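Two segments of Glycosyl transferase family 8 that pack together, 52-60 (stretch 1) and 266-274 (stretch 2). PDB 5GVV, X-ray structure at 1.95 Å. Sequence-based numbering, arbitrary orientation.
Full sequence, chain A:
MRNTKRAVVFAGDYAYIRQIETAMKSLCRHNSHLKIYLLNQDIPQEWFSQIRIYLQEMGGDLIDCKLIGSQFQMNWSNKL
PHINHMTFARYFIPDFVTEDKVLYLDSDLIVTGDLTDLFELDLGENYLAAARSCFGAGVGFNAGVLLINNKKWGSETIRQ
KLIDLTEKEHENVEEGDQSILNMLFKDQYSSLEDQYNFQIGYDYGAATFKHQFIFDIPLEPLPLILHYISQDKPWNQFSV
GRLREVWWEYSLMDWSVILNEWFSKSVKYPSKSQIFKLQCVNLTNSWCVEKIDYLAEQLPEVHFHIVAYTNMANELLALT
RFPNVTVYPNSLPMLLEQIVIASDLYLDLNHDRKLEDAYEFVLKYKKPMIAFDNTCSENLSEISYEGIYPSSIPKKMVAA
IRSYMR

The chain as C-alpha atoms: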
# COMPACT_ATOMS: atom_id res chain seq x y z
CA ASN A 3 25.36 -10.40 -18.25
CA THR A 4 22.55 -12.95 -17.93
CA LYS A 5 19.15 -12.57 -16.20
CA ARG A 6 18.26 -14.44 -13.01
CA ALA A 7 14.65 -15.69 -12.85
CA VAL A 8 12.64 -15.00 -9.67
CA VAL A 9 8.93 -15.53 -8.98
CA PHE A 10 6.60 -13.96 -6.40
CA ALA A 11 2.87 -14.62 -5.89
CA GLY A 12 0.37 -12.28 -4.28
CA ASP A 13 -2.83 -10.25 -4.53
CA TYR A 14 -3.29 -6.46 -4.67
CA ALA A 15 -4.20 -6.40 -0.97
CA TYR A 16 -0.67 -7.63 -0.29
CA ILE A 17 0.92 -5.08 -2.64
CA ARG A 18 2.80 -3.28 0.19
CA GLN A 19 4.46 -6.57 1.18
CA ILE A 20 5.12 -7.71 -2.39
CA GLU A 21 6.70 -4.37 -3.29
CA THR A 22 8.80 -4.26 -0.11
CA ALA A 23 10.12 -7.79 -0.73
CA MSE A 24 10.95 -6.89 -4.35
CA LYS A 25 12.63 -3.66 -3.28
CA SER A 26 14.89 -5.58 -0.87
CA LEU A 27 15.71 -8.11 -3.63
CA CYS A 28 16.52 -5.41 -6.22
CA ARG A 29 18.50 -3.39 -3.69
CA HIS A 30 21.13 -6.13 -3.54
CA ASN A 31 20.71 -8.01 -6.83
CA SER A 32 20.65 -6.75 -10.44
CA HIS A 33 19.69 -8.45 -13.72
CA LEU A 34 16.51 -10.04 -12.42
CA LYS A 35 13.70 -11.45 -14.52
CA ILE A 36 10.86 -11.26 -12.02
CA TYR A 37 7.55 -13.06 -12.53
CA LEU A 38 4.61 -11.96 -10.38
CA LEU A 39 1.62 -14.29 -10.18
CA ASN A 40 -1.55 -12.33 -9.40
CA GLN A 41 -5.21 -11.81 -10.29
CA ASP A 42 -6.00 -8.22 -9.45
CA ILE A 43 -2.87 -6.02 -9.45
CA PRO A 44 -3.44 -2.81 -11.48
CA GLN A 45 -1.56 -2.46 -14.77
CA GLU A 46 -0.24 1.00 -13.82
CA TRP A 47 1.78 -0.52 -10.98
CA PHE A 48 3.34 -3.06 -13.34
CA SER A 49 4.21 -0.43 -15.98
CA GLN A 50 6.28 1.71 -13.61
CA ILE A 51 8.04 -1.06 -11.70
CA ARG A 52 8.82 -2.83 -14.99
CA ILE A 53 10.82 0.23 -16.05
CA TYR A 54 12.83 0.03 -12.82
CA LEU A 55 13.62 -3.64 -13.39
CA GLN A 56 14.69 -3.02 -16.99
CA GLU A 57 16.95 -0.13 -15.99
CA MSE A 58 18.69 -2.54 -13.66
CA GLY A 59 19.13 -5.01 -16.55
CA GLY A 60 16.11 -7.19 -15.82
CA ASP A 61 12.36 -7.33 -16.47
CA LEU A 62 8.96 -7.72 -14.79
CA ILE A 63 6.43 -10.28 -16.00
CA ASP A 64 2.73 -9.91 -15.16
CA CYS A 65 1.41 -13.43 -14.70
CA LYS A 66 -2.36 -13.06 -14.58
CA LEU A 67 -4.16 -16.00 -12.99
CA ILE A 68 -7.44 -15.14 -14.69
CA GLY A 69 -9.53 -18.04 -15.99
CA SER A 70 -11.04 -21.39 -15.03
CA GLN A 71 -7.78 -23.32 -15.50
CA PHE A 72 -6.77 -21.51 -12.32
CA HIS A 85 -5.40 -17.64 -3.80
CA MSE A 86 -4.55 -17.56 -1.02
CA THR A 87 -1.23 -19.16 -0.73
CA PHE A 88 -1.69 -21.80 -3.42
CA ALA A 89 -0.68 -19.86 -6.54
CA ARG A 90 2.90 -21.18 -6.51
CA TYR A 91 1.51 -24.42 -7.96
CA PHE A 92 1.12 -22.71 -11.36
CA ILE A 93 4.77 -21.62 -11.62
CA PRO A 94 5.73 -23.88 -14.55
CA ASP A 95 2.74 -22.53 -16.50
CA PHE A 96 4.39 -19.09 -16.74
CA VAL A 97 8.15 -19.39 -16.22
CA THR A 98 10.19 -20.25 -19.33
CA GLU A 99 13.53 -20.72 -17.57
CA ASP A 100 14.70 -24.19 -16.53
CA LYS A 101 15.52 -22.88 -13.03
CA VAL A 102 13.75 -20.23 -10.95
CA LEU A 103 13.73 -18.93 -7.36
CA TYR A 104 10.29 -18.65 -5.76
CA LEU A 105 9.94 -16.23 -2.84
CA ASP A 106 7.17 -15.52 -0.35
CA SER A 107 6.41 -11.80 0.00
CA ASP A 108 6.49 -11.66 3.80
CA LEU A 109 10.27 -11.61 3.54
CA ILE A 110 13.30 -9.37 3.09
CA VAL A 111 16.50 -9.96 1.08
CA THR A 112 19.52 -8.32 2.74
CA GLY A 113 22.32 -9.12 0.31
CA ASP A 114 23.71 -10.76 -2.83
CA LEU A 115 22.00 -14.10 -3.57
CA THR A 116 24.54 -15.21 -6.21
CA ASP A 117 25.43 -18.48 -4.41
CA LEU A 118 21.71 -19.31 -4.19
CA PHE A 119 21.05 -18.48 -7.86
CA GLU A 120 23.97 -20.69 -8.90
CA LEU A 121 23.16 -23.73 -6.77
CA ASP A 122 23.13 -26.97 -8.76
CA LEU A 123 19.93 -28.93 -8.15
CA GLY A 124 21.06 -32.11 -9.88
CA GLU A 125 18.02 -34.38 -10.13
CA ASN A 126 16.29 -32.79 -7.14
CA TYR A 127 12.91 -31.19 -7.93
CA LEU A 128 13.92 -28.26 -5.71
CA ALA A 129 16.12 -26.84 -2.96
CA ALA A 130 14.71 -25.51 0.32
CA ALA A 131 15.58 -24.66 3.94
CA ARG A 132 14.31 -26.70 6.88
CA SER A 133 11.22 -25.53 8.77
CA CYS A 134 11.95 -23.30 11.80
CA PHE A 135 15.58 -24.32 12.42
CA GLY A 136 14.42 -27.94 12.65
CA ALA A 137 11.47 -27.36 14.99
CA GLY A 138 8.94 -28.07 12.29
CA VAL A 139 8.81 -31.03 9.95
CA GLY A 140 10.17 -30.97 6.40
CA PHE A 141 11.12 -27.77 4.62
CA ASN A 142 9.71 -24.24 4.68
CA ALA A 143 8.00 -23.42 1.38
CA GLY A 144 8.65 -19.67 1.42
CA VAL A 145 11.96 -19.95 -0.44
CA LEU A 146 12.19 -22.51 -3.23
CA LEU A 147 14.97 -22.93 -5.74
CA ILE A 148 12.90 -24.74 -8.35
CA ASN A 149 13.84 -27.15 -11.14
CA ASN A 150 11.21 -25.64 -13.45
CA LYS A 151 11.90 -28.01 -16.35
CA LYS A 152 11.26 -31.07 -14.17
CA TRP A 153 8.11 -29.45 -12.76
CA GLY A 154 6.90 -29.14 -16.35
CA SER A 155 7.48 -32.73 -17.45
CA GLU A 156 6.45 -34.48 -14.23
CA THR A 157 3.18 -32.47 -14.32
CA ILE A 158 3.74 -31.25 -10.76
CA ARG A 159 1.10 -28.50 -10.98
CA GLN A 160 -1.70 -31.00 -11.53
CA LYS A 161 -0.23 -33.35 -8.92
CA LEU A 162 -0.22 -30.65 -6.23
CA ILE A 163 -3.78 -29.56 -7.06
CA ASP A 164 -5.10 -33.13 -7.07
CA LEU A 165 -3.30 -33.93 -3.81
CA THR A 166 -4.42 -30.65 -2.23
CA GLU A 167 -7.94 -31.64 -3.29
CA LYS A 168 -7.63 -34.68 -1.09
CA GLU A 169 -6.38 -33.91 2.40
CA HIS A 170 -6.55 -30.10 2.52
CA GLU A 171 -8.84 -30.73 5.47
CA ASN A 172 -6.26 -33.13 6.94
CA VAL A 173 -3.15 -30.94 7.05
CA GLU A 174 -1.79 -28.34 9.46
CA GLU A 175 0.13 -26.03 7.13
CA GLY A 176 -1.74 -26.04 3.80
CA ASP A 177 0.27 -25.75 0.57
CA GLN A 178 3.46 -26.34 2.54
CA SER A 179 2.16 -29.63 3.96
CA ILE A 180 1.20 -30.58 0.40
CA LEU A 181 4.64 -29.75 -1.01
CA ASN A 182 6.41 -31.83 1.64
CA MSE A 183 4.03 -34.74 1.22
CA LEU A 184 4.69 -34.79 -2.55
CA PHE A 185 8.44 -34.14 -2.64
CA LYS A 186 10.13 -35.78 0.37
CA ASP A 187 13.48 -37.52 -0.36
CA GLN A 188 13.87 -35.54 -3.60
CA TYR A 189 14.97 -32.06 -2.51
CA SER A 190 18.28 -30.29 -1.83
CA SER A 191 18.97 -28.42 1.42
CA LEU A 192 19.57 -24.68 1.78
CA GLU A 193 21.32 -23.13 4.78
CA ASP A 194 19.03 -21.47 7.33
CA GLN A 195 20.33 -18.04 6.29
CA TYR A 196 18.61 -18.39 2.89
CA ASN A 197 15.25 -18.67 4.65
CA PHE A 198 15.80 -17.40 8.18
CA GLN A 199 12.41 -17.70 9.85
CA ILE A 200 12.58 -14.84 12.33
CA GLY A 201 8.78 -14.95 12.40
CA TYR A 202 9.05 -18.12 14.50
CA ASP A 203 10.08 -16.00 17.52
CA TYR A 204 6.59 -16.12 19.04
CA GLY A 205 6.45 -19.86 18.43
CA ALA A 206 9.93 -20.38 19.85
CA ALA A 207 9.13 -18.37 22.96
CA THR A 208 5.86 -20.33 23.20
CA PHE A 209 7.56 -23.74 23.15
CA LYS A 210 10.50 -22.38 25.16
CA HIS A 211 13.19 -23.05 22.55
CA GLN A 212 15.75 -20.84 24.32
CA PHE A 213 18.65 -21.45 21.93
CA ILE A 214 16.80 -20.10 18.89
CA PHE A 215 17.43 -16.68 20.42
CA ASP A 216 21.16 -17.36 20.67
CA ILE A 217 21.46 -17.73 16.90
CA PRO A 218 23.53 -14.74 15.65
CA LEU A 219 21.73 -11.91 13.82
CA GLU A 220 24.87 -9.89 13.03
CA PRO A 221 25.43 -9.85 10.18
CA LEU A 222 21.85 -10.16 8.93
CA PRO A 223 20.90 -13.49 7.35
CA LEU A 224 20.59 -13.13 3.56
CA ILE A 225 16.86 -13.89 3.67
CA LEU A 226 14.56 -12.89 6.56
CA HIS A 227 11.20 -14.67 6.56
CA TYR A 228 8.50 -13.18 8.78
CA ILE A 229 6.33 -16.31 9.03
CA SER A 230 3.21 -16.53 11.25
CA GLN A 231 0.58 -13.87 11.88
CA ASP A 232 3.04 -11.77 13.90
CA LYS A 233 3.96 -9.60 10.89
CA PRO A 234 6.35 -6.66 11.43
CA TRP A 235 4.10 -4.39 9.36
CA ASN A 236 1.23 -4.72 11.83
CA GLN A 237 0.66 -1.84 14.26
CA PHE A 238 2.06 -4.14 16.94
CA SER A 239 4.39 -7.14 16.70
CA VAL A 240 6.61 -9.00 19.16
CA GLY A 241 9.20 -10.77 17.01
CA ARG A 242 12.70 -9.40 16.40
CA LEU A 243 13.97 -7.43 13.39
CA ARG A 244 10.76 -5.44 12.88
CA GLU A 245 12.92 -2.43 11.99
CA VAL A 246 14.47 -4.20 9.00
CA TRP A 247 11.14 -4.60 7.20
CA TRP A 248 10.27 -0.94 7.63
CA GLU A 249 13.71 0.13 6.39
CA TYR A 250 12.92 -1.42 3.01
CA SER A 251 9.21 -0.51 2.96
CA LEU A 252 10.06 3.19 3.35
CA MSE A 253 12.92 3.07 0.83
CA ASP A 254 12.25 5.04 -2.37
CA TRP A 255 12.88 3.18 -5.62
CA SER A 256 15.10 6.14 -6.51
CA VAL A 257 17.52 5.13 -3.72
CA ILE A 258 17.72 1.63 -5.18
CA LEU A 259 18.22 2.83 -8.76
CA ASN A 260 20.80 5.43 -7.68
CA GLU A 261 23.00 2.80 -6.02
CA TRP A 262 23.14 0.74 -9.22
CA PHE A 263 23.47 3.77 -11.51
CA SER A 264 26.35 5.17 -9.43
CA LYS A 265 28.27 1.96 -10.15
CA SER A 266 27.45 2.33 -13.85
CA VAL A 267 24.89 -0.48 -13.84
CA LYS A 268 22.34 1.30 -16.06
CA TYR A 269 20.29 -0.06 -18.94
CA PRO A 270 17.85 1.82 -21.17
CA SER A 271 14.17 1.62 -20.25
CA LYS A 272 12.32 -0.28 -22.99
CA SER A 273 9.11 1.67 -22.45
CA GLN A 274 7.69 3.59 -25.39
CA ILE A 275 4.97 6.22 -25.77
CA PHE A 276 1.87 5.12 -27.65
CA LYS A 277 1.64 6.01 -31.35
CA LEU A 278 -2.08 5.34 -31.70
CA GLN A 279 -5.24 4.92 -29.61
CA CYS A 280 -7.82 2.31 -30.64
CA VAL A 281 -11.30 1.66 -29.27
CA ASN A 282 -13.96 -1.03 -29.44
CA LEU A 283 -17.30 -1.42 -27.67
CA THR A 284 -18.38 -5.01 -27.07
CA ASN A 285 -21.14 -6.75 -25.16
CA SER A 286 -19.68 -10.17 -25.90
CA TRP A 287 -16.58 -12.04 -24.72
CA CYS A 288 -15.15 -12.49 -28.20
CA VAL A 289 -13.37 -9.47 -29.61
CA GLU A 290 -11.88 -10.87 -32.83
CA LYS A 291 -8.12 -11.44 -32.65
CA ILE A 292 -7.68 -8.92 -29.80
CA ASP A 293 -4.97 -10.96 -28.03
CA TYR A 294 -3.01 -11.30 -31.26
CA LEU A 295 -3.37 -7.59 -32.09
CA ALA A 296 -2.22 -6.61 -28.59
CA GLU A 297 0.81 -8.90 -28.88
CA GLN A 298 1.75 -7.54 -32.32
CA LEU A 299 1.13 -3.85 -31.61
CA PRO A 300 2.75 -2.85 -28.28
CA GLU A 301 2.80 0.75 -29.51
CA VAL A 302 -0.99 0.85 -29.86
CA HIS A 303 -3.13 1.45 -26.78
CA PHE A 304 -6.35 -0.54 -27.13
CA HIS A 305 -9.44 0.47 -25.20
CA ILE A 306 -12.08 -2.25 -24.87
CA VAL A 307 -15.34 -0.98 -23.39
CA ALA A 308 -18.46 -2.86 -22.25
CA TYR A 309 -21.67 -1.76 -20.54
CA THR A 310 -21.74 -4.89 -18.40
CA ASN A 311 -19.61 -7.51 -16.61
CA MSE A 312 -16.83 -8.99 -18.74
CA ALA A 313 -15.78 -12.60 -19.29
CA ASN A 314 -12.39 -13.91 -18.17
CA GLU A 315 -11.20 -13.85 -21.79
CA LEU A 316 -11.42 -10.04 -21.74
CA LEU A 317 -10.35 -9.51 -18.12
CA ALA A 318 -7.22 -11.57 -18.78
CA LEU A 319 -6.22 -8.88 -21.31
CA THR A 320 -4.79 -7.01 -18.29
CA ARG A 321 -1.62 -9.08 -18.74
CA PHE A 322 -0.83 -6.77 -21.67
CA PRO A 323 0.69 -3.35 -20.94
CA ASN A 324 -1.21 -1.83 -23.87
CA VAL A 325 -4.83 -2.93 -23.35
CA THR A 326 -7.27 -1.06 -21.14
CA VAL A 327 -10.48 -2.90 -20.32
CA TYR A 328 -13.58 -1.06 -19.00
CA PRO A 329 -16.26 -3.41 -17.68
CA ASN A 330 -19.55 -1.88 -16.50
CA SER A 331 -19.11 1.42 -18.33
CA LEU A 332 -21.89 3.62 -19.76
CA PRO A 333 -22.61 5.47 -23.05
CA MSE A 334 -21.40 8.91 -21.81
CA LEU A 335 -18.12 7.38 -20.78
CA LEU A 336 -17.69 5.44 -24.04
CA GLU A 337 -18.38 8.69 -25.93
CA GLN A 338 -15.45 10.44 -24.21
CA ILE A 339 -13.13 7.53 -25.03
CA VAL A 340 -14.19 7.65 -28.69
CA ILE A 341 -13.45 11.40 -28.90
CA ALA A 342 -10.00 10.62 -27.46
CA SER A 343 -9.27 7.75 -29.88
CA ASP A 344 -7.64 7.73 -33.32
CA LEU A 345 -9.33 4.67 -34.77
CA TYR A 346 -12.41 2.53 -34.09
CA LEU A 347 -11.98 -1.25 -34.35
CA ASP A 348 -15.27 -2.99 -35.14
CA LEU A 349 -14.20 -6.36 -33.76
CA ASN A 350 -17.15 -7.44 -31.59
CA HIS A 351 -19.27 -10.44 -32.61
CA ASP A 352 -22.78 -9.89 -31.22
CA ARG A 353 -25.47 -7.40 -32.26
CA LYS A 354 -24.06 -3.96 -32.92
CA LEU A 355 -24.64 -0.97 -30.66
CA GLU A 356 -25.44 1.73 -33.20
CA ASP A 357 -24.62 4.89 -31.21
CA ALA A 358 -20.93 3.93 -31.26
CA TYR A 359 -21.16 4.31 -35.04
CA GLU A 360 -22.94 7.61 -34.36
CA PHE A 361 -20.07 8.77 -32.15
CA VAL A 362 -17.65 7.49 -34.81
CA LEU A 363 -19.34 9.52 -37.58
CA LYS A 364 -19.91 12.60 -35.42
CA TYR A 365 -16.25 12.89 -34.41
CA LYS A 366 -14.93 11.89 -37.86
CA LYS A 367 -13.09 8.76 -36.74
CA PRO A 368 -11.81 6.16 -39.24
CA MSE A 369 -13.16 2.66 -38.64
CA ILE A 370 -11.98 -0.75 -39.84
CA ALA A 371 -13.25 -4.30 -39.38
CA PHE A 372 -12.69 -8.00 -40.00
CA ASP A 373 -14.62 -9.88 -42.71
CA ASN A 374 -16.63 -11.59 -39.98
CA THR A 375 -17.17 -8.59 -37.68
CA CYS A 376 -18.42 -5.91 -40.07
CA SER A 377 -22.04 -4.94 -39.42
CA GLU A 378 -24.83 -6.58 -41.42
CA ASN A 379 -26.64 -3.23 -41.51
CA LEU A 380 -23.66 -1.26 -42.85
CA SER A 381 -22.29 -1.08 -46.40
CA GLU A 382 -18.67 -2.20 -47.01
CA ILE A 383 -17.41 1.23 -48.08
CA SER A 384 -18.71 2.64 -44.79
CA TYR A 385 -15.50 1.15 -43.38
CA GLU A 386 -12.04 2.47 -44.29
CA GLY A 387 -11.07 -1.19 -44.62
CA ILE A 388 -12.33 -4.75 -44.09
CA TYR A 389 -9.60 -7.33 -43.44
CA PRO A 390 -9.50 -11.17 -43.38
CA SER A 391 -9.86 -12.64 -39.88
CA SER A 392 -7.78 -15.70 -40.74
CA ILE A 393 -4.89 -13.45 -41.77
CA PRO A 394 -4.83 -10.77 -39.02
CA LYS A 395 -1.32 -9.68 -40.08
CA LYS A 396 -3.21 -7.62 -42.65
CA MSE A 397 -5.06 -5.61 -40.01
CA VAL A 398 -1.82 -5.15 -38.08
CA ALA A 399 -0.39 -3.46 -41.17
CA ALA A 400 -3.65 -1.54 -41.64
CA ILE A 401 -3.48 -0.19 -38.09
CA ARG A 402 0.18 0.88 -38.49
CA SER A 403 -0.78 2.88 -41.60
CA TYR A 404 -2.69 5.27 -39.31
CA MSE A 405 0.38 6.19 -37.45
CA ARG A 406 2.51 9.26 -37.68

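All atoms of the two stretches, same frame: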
# COMPACT_ATOMS: atom_id res chain seq x y z
N ARG A 52 8.17 -2.14 -13.88
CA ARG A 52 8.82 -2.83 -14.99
C ARG A 52 9.97 -2.00 -15.55
O ARG A 52 11.02 -2.53 -15.87
CB ARG A 52 7.82 -3.15 -16.11
CG ARG A 52 8.45 -3.78 -17.35
CD ARG A 52 7.41 -4.18 -18.37
NE ARG A 52 6.51 -5.20 -17.84
CZ ARG A 52 5.20 -5.05 -17.71
NH1 ARG A 52 4.61 -3.92 -18.09
NH2 ARG A 52 4.47 -6.04 -17.21
N ILE A 53 9.76 -0.69 -15.63
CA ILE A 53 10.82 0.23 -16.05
C ILE A 53 12.02 0.17 -15.11
O ILE A 53 13.17 0.18 -15.56
CB ILE A 53 10.31 1.68 -16.11
CG1 ILE A 53 9.27 1.84 -17.22
CG2 ILE A 53 11.46 2.66 -16.33
CD1 ILE A 53 8.65 3.22 -17.32
N TYR A 54 11.75 0.13 -13.80
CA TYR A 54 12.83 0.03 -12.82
C TYR A 54 13.65 -1.23 -13.06
O TYR A 54 14.88 -1.19 -13.09
CB TYR A 54 12.27 0.00 -11.40
CG TYR A 54 11.53 1.25 -10.99
CD1 TYR A 54 11.77 2.47 -11.63
CD2 TYR A 54 10.60 1.23 -9.96
CE1 TYR A 54 11.09 3.62 -11.25
CE2 TYR A 54 9.91 2.37 -9.59
CZ TYR A 54 10.17 3.56 -10.23
OH TYR A 54 9.49 4.70 -9.86
N LEU A 55 12.96 -2.35 -13.21
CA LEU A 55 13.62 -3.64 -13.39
C LEU A 55 14.48 -3.65 -14.64
O LEU A 55 15.61 -4.15 -14.62
CB LEU A 55 12.60 -4.78 -13.44
CG LEU A 55 12.36 -5.54 -12.13
CD1 LEU A 55 13.63 -6.22 -11.68
CD2 LEU A 55 11.86 -4.59 -11.05
N GLN A 56 13.96 -3.08 -15.73
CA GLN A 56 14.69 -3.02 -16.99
C GLN A 56 15.94 -2.14 -16.89
O GLN A 56 16.98 -2.45 -17.47
CB GLN A 56 13.77 -2.53 -18.11
CG GLN A 56 12.64 -3.50 -18.44
CD GLN A 56 11.70 -2.98 -19.50
OE1 GLN A 56 11.76 -1.80 -19.86
NE2 GLN A 56 10.82 -3.84 -20.00
N GLU A 57 15.82 -1.03 -16.16
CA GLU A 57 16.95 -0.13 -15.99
C GLU A 57 18.07 -0.79 -15.20
O GLU A 57 19.23 -0.39 -15.30
CB GLU A 57 16.48 1.18 -15.32
CG GLU A 57 15.63 2.05 -16.24
CD GLU A 57 15.09 3.30 -15.58
OE1 GLU A 57 15.04 3.36 -14.33
OE2 GLU A 57 14.71 4.23 -16.32
N MSE A 58 17.73 -1.80 -14.46
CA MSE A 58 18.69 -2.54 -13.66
C MSE A 58 19.11 -3.81 -14.42
O MSE A 58 19.77 -4.66 -13.85
CB MSE A 58 18.18 -2.83 -12.25
CG MSE A 58 18.00 -1.54 -11.43
SE MSE A 58 17.42 -2.12 -9.63
CE MSE A 58 15.66 -2.84 -9.70
N GLY A 59 18.73 -3.91 -15.69
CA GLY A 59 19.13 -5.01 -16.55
C GLY A 59 18.25 -6.24 -16.46
O GLY A 59 18.67 -7.34 -16.84
N GLY A 60 17.02 -6.07 -15.98
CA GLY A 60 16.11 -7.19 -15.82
C GLY A 60 14.76 -6.93 -16.47
O GLY A 60 14.68 -6.17 -17.43
N SER A 266 27.55 2.46 -12.40
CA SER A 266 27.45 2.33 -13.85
C SER A 266 26.65 1.12 -14.33
O SER A 266 26.76 0.71 -15.49
CB SER A 266 28.84 2.36 -14.50
OG SER A 266 29.50 3.59 -14.22
N VAL A 267 25.83 0.56 -13.44
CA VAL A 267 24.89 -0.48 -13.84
C VAL A 267 23.56 0.18 -14.26
O VAL A 267 22.64 0.34 -13.45
CB VAL A 267 24.68 -1.52 -12.72
CG1 VAL A 267 23.69 -2.59 -13.15
CG2 VAL A 267 26.02 -2.18 -12.35
N LYS A 268 23.50 0.59 -15.52
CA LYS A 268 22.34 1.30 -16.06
C LYS A 268 22.02 0.73 -17.42
O LYS A 268 22.92 0.55 -18.25
CB LYS A 268 22.65 2.80 -16.19
CG LYS A 268 21.60 3.61 -16.97
CD LYS A 268 20.24 3.53 -16.30
CE LYS A 268 19.24 4.51 -16.89
NZ LYS A 268 18.61 4.00 -18.12
N TYR A 269 20.74 0.42 -17.65
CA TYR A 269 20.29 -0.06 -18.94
C TYR A 269 19.10 0.78 -19.39
O TYR A 269 18.36 1.30 -18.57
CB TYR A 269 19.92 -1.55 -18.86
CG TYR A 269 21.12 -2.44 -18.60
CD1 TYR A 269 21.64 -2.57 -17.31
CD2 TYR A 269 21.74 -3.13 -19.63
CE1 TYR A 269 22.75 -3.38 -17.06
CE2 TYR A 269 22.85 -3.94 -19.38
CZ TYR A 269 23.35 -4.06 -18.10
OH TYR A 269 24.44 -4.86 -17.86
N PRO A 270 18.94 0.95 -20.71
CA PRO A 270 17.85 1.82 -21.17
C PRO A 270 16.49 1.22 -20.85
O PRO A 270 16.31 0.01 -21.00
CB PRO A 270 18.07 1.87 -22.69
CG PRO A 270 18.79 0.58 -23.02
CD PRO A 270 19.69 0.34 -21.83
N SER A 271 15.56 2.05 -20.39
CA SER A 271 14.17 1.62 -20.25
C SER A 271 13.65 1.24 -21.62
O SER A 271 13.98 1.90 -22.61
CB SER A 271 13.32 2.74 -19.66
OG SER A 271 11.95 2.53 -19.92
N LYS A 272 12.86 0.17 -21.70
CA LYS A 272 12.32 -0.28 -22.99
C LYS A 272 10.92 0.27 -23.23
O LYS A 272 10.27 -0.08 -24.22
CB LYS A 272 12.27 -1.81 -23.06
CG LYS A 272 13.61 -2.51 -22.93
CD LYS A 272 13.47 -3.99 -23.24
CE LYS A 272 14.77 -4.73 -22.99
NZ LYS A 272 14.67 -6.18 -23.35
N SER A 273 10.45 1.12 -22.33
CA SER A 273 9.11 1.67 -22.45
C SER A 273 9.04 2.62 -23.64
O SER A 273 10.02 3.29 -23.97
CB SER A 273 8.70 2.41 -21.17
OG SER A 273 8.84 3.81 -21.34
N GLN A 274 7.89 2.67 -24.29
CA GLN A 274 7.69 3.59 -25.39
C GLN A 274 6.32 4.25 -25.28
O GLN A 274 5.37 3.66 -24.75
CB GLN A 274 7.83 2.87 -26.73
CG GLN A 274 6.62 2.03 -27.13
CD GLN A 274 7.01 0.67 -27.67
OE1 GLN A 274 7.35 0.53 -28.84
NE2 GLN A 274 6.95 -0.34 -26.81
O HOH W 1 15.96 4.36 -18.69

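Residues 266-274, an irregular segment without helix or strand, run past the C-terminal end of the helix that holds Ile53, Gln56 and Glu57, burying 476 Å² in total. Ser266 stays clear of the helix. Val267 makes only loose contact, its CG1 lying 4.5 Å from Met58 O. The CB of Lys268 points away from the helix, but the side chain curls back: Lys268 NZ donates to Tyr269 O (2.7 Å) within its own segment and stops 4.3 Å from Glu57 OE2, too far for a salt bridge. Water 1 fills the gap, donating to Glu57 OE2 (2.7 Å) and accepting from Lys268 NZ (2.7 Å) and from Ser271 N (2.9 Å), so that one carboxylate oxygen is linked through it to two points of the segment. Tyr269 marks the closest backbone approach, its CA 4.5 Å from Glu57 CA. Tyr269 N donates to Glu57 O (2.9 Å), a carbonyl near the helix end, and Tyr269 O receives a CA-H...O contact from Glu57 CA (3.3 Å), so the two backbones meet through both polar groups of this residue. The Tyr269 ring lies against the turn after the helix, with Gly59 CA over one face, 3.6 Å from Tyr269 CD1. Gly59 has positive phi, which favours glycine, and an ideal CB here would sit a tight 3.1 Å from Tyr269 CE1. The CA-to-CB bond of Pro270 points away from the helix. Ser271 packs its OG 3.6 Å from Ile53 CG2, and the same OG accepts from Ser273 N (3.2 Å), bracing the local bend. Lys272 N donates to Gln56 OE1 (2.9 Å), the second direct hydrogen bond of the contact; here the helix contributes a side chain rather than backbone, while the end of the Lys272 side chain leads away. Ser273 closes the contact, its CB 3.9 Å from Ile53 CD1, and Gln274 is beyond reach.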